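Local atomic coordinates of cryptic loci regulator 2 (Schizosaccharomyces pombe 972h-, PDB entry 5IKJ), a protein that is required for histone deacetylation, nucleosome positioning and transcriptional silencing at heterochromatic loci, acting upstream of the histone deacetylases and supporting the SHREC repressor complex. Residues Y242-V248 / A259-R264; R384-L389 / V491-Y496. All coordinates share one frame; numbering follows the deposited sequence.

Contact 1 of 2, residues Y242-V248 / A259-R264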
loop_
_atom_site.group_PDB
_atom_site.type_symbol
_atom_site.label_atom_id
_atom_site.label_comp_id
_atom_site.label_asym_id
_atom_site.label_seq_id
_atom_site.Cartn_x
_atom_site.Cartn_y
_atom_site.Cartn_z
ATOM N N TYR A 242 6.890 -13.052 1.885
ATOM C CA TYR A 242 7.941 -12.405 1.117
ATOM C C TYR A 242 7.345 -11.276 0.284
ATOM O O TYR A 242 6.158 -11.276 -0.051
ATOM C CB TYR A 242 8.657 -13.421 0.226
ATOM C CG TYR A 242 9.452 -14.426 1.023
ATOM C CD1 TYR A 242 10.770 -14.171 1.378
ATOM C CD2 TYR A 242 8.883 -15.623 1.439
ATOM C CE1 TYR A 242 11.500 -15.083 2.115
ATOM C CE2 TYR A 242 9.607 -16.541 2.177
ATOM C CZ TYR A 242 10.914 -16.266 2.511
ATOM O OH TYR A 242 11.635 -17.176 3.247
ATOM N N ARG A 243 8.188 -10.299 -0.042
ATOM C CA ARG A 243 7.719 -9.015 -0.537
ATOM C C ARG A 243 8.199 -8.767 -1.961
ATOM O O ARG A 243 9.271 -9.223 -2.368
ATOM C CB ARG A 243 8.172 -7.884 0.395
ATOM C CG ARG A 243 7.551 -8.007 1.778
ATOM C CD ARG A 243 8.137 -7.045 2.791
ATOM N NE ARG A 243 7.361 -7.062 4.029
ATOM C CZ ARG A 243 7.754 -6.516 5.177
ATOM N NH1 ARG A 243 8.927 -5.903 5.266
ATOM N NH2 ARG A 243 6.968 -6.589 6.243
ATOM N N LEU A 244 7.376 -8.037 -2.708
ATOM C CA LEU A 244 7.639 -7.781 -4.117
ATOM C C LEU A 244 8.961 -7.049 -4.292
ATOM O O LEU A 244 9.177 -5.984 -3.703
ATOM C CB LEU A 244 6.489 -6.964 -4.707
ATOM C CG LEU A 244 5.128 -7.662 -4.692
ATOM C CD1 LEU A 244 4.012 -6.697 -5.066
ATOM C CD2 LEU A 244 5.132 -8.859 -5.629
ATOM N N GLY A 245 9.846 -7.624 -5.101
ATOM C CA GLY A 245 11.142 -7.042 -5.363
ATOM C C GLY A 245 12.267 -7.555 -4.493
ATOM O O GLY A 245 13.421 -7.162 -4.707
ATOM N N GLU A 246 11.979 -8.419 -3.522
ATOM C CA GLU A 246 13.019 -8.930 -2.643
ATOM C C GLU A 246 13.834 -10.013 -3.335
ATOM O O GLU A 246 13.331 -10.756 -4.184
ATOM C CB GLU A 246 12.417 -9.495 -1.357
ATOM C CG GLU A 246 11.740 -8.468 -0.472
ATOM C CD GLU A 246 11.483 -8.992 0.927
ATOM O OE1 GLU A 246 11.852 -8.300 1.899
ATOM O OE2 GLU A 246 10.917 -10.099 1.056
ATOM N N VAL A 247 15.105 -10.096 -2.958
ATOM C CA VAL A 247 16.007 -11.146 -3.416
ATOM C C VAL A 247 16.013 -12.249 -2.369
ATOM O O VAL A 247 16.273 -11.991 -1.187
ATOM C CB VAL A 247 17.422 -10.590 -3.655
ATOM C CG1 VAL A 247 18.419 -11.715 -3.900
ATOM C CG2 VAL A 247 17.413 -9.622 -4.832
ATOM N N VAL A 248 15.726 -13.478 -2.796
ATOM C CA VAL A 248 15.510 -14.597 -1.895
ATOM C C VAL A 248 16.290 -15.805 -2.404
ATOM O O VAL A 248 16.904 -15.772 -3.470
ATOM C CB VAL A 248 14.012 -14.942 -1.750
ATOM C CG1 VAL A 248 13.211 -13.706 -1.355
ATOM C CG2 VAL A 248 13.463 -15.543 -3.044
ATOM N N ALA A 259 16.825 -15.834 -6.629
ATOM C CA ALA A 259 15.628 -15.382 -7.319
ATOM C C ALA A 259 15.196 -14.035 -6.762
ATOM O O ALA A 259 15.652 -13.598 -5.702
ATOM C CB ALA A 259 14.494 -16.402 -7.187
ATOM N N ILE A 260 14.303 -13.378 -7.500
ATOM C CA ILE A 260 13.683 -12.133 -7.070
ATOM C C ILE A 260 12.176 -12.298 -7.183
ATOM O O ILE A 260 11.674 -12.812 -8.190
ATOM C CB ILE A 260 14.161 -10.926 -7.901
ATOM C CG1 ILE A 260 13.544 -9.633 -7.358
ATOM C CG2 ILE A 260 13.805 -11.102 -9.374
ATOM C CD1 ILE A 260 14.337 -8.393 -7.700
ATOM N N ILE A 261 11.455 -11.877 -6.148
ATOM C CA ILE A 261 9.999 -11.914 -6.192
ATOM C C ILE A 261 9.523 -10.883 -7.211
ATOM O O ILE A 261 9.783 -9.687 -7.069
ATOM C CB ILE A 261 9.398 -11.642 -4.806
ATOM C CG1 ILE A 261 10.016 -12.558 -3.742
ATOM C CG2 ILE A 261 7.873 -11.807 -4.837
ATOM C CD1 ILE A 261 9.649 -14.031 -3.868
ATOM N N VAL A 262 8.850 -11.353 -8.260
ATOM C CA VAL A 262 8.262 -10.478 -9.269
ATOM C C VAL A 262 6.774 -10.231 -9.030
ATOM O O VAL A 262 6.276 -9.145 -9.320
ATOM C CB VAL A 262 8.501 -11.072 -10.670
ATOM C CG1 VAL A 262 7.916 -10.155 -11.738
ATOM C CG2 VAL A 262 9.984 -11.310 -10.901
ATOM N N ALA A 263 6.042 -11.222 -8.534
ATOM C CA ALA A 263 4.595 -11.129 -8.393
ATOM C C ALA A 263 4.178 -12.112 -7.314
ATOM O O ALA A 263 4.966 -12.951 -6.871
ATOM C CB ALA A 263 3.879 -11.422 -9.720
ATOM N N ARG A 264 2.930 -11.991 -6.888
ATOM C CA ARG A 264 2.377 -12.855 -5.859
ATOM C C ARG A 264 0.873 -12.652 -5.869
ATOM O O ARG A 264 0.387 -11.595 -6.277
ATOM C CB ARG A 264 2.956 -12.537 -4.471
ATOM C CG ARG A 264 2.412 -11.252 -3.879
ATOM C CD ARG A 264 3.264 -10.727 -2.744
ATOM N NE ARG A 264 2.706 -9.492 -2.203
ATOM C CZ ARG A 264 3.221 -8.817 -1.180
ATOM N NH1 ARG A 264 4.314 -9.255 -0.572
ATOM N NH2 ARG A 264 2.641 -7.703 -0.764
#

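Contact 2 of 2, residues R384-L389 / V491-Y496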
loop_
_atom_site.group_PDB
_atom_site.type_symbol
_atom_site.label_atom_id
_atom_site.label_comp_id
_atom_site.label_asym_id
_atom_site.label_seq_id
_atom_site.Cartn_x
_atom_site.Cartn_y
_atom_site.Cartn_z
ATOM N N ARG A 384 16.365 -2.386 1.539
ATOM C CA ARG A 384 17.673 -2.544 2.168
ATOM C C ARG A 384 18.276 -3.828 1.615
ATOM O O ARG A 384 17.970 -4.924 2.094
ATOM C CB ARG A 384 17.574 -2.588 3.690
ATOM C CG ARG A 384 18.939 -2.671 4.356
ATOM C CD ARG A 384 18.867 -2.988 5.832
ATOM N NE ARG A 384 20.206 -3.012 6.414
ATOM C CZ ARG A 384 21.067 -4.017 6.275
ATOM N NH1 ARG A 384 20.737 -5.094 5.572
ATOM N NH2 ARG A 384 22.265 -3.943 6.836
ATOM N N GLY A 385 19.137 -3.688 0.611
ATOM C CA GLY A 385 19.739 -4.842 -0.022
ATOM C C GLY A 385 18.705 -5.820 -0.540
ATOM O O GLY A 385 17.972 -5.518 -1.487
ATOM N N ALA A 386 18.626 -6.994 0.088
ATOM C CA ALA A 386 17.726 -8.045 -0.366
ATOM C C ALA A 386 16.290 -7.848 0.098
ATOM O O ALA A 386 15.377 -8.425 -0.503
ATOM C CB ALA A 386 18.220 -9.406 0.126
ATOM N N GLU A 387 16.065 -7.051 1.139
ATOM C CA GLU A 387 14.781 -6.998 1.819
ATOM C C GLU A 387 14.079 -5.665 1.583
ATOM O O GLU A 387 14.714 -4.641 1.319
ATOM C CB GLU A 387 14.962 -7.228 3.321
ATOM C CG GLU A 387 15.483 -8.616 3.657
ATOM C CD GLU A 387 15.961 -8.739 5.090
ATOM O OE1 GLU A 387 16.444 -7.730 5.646
ATOM O OE2 GLU A 387 15.855 -9.846 5.660
ATOM N N LYS A 388 12.754 -5.702 1.682
ATOM C CA LYS A 388 11.909 -4.521 1.590
ATOM C C LYS A 388 11.447 -4.127 2.987
ATOM O O LYS A 388 11.071 -4.987 3.789
ATOM C CB LYS A 388 10.698 -4.799 0.699
ATOM C CG LYS A 388 10.139 -3.594 -0.039
ATOM C CD LYS A 388 9.016 -4.018 -0.977
ATOM C CE LYS A 388 8.550 -2.877 -1.866
ATOM N NZ LYS A 388 7.722 -3.373 -2.999
ATOM N N LEU A 389 11.476 -2.827 3.276
ATOM C CA LEU A 389 11.085 -2.320 4.583
ATOM C C LEU A 389 10.055 -1.214 4.425
ATOM O O LEU A 389 10.076 -0.452 3.455
ATOM C CB LEU A 389 12.292 -1.799 5.372
ATOM C CG LEU A 389 13.170 -2.878 6.006
ATOM C CD1 LEU A 389 14.467 -2.275 6.515
ATOM C CD2 LEU A 389 12.430 -3.583 7.139
ATOM N N VAL A 491 19.986 0.047 11.009
ATOM C CA VAL A 491 18.984 -0.958 10.678
ATOM C C VAL A 491 19.694 -2.139 10.030
ATOM O O VAL A 491 20.428 -1.971 9.048
ATOM C CB VAL A 491 17.907 -0.381 9.745
ATOM C CG1 VAL A 491 16.873 -1.445 9.401
ATOM C CG2 VAL A 491 17.236 0.822 10.390
ATOM N N LEU A 492 19.479 -3.331 10.580
ATOM C CA LEU A 492 20.178 -4.527 10.125
ATOM C C LEU A 492 19.368 -5.358 9.144
ATOM O O LEU A 492 19.956 -6.045 8.301
ATOM C CB LEU A 492 20.561 -5.398 11.327
ATOM C CG LEU A 492 21.383 -4.690 12.408
ATOM C CD1 LEU A 492 21.638 -5.613 13.591
ATOM C CD2 LEU A 492 22.701 -4.175 11.844
ATOM N N GLY A 493 18.048 -5.313 9.227
ATOM C CA GLY A 493 17.216 -6.056 8.304
ATOM C C GLY A 493 15.816 -6.217 8.861
ATOM O O GLY A 493 15.454 -5.620 9.874
ATOM N N ARG A 494 15.037 -7.036 8.164
ATOM C CA ARG A 494 13.682 -7.327 8.600
ATOM C C ARG A 494 13.683 -8.212 9.840
ATOM O O ARG A 494 14.579 -9.034 10.047
ATOM C CB ARG A 494 12.897 -8.033 7.498
ATOM C CG ARG A 494 12.545 -7.175 6.295
ATOM C CD ARG A 494 11.757 -7.989 5.275
ATOM N NE ARG A 494 10.618 -8.665 5.890
ATOM C CZ ARG A 494 9.785 -9.477 5.247
ATOM N NH1 ARG A 494 9.950 -9.722 3.956
ATOM N NH2 ARG A 494 8.782 -10.042 5.902
ATOM N N TRP A 495 12.659 -8.032 10.666
ATOM C CA TRP A 495 12.299 -9.009 11.682
ATOM C C TRP A 495 11.286 -9.974 11.081
ATOM O O TRP A 495 10.313 -9.547 10.452
ATOM C CB TRP A 495 11.714 -8.320 12.916
ATOM C CG TRP A 495 11.188 -9.256 13.966
ATOM C CD1 TRP A 495 11.866 -9.742 15.048
ATOM C CD2 TRP A 495 9.867 -9.810 14.041
ATOM N NE1 TRP A 495 11.049 -10.564 15.788
ATOM C CE2 TRP A 495 9.818 -10.623 15.191
ATOM C CE3 TRP A 495 8.724 -9.700 13.245
ATOM C CZ2 TRP A 495 8.671 -11.320 15.565
ATOM C CZ3 TRP A 495 7.585 -10.394 13.617
ATOM C CH2 TRP A 495 7.567 -11.193 14.766
ATOM N N TYR A 496 11.524 -11.268 11.261
ATOM C CA TYR A 496 10.641 -12.296 10.735
ATOM C C TYR A 496 9.933 -13.015 11.875
ATOM O O TYR A 496 10.481 -13.175 12.970
ATOM C CB TYR A 496 11.416 -13.310 9.884
ATOM C CG TYR A 496 12.042 -12.727 8.639
ATOM C CD1 TYR A 496 11.285 -12.495 7.499
ATOM C CD2 TYR A 496 13.394 -12.418 8.600
ATOM C CE1 TYR A 496 11.856 -11.967 6.358
ATOM C CE2 TYR A 496 13.973 -11.890 7.464
ATOM C CZ TYR A 496 13.199 -11.667 6.346
ATOM O OH TYR A 496 13.769 -11.140 5.210
HETATM O O HOH W 1 23.477 -1.402 7.737
#

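Contact 1 of 2, residues Y242-V248 / A259-R264
A beta hairpin inside a five-stranded antiparallel sheet starts here: Val247 and Val248 of strand 247-252 pair with Ile260 and Ala259 of strand 255-266. Val248 and Ala259 form a hydrogen-bonded pair, with Val248 N to Ala259 O at 2.9 Å and a longer return bond from Ala259 N. The exchange continues just before strand 247-252 begins, where Ile261 N reaches Glu246 O at 2.9 Å. There the chain has come through a type II turn from Arg243 to Glu246, which Gly245 N ties to Ile261 O. Gly245 suits its corner because at its backbone angles a side chain would jam against the preceding carbonyl oxygen.

Ile261 packs against the turn. Its CB lies 3.4 Å from Arg243 O, while CD1, swung off by chi2 of -69°, meets Val248 CG2 at 4.2 Å. Being branched, it can touch turn and strand together. Leu244 brings CD2 to within 3.6 Å of Ala263 CA and sets CG over one face of the Arg264 guanidinium. With its chain extended from CG to NE, Arg264 carries NH1 2.8 Å from Tyr242 O, which lies almost in the guanidinium plane although the N-H is bent to 132°. NH2 of Arg264 forms a salt bridge with Asp234, and Arg243 has its own with Asp393.

Backbone bonds thus fix the register of the hairpin, while one buried arginine spans a carbonyl at NH1 and a carboxylate at NH2, its positive charge probably balanced by Asp234.

Contact 2 of 2, residues R384-L389 / V491-Y496
Glu387 meets the other segment with both carboxylate oxygens, and the packing is closest round it. OE1 accepts Arg494 N at 3.0 Å, the donor standing well above the carboxylate plane. On the other branch OE2 receives the Tyr496 hydroxyl near the plane of the ring, with OH to OE2 at 2.5 Å, very short for such a bond, so the exact length is doubtful; the two side chains approach from opposite directions. The extended glutamate chain (chi2 167°) carries the carboxylate out to the second segment, where each oxygen meets its own donor. Gly493 is needed beside it, since its CA is already 3.2 Å from OE1 and a CB would collide with that oxygen. An alanine in place of Glu387 would probably leave Arg494 N and the Tyr496 hydroxyl without this acceptor and open a gap beside Arg494 CD.

The Arg494 side chain crosses that of Glu387 obliquely, its CD 3.8 Å from Glu387 CB; its guanidinium, with Tyr496 CE1 over one face, goes on to a salt bridge with Glu246. Glu387 closes a type II' turn begun at Arg384, the two-residue bend of a hairpin between strands 377-384 and 387-390. Strand 387-389 crosses strand 491-494 at 102° without pairing with it, consistent with the curled sheets of the SH3 clan to which this family belongs. At the crossing, Leu389 CD1 and Val491 CG1 meet tip to tip at 3.8 Å, and the Leu389 and Arg494 side chains slide past each other in opposite directions, CD2 of the leucine against CG of the arginine.

Towards solvent the hold is looser. Arg384 gives only a weak, bent bond from NE to Val491 O, 2.8 Å away. Leu492 O sits over the centre of its guanidinium, where no N-H points, and a water accepts from NH2, while the Leu492 side chain itself is exposed.

Contact 1 is buried almost throughout and joins neighbouring strands of one sheet, so main-chain bonds and aliphatic side chains do most of the work. Contact 2 brings together strands that are not paired with each other, relies more on side-chain groups, meeting both backbone atoms and each other, and runs from a buried end to an exposed edge. They hold different sheets, yet their turns abut: Glu246 OE1 lies 2.8 Å from Lys388 N and Arg243 NH1 equally far from Lys388 O, both probable hydrogen bonds. A salt bridge from Glu246 of contact 1 to Arg494 of contact 2 and a Val247–Ala386 backbone bond complete the join of 242-248 to both segments of contact 2.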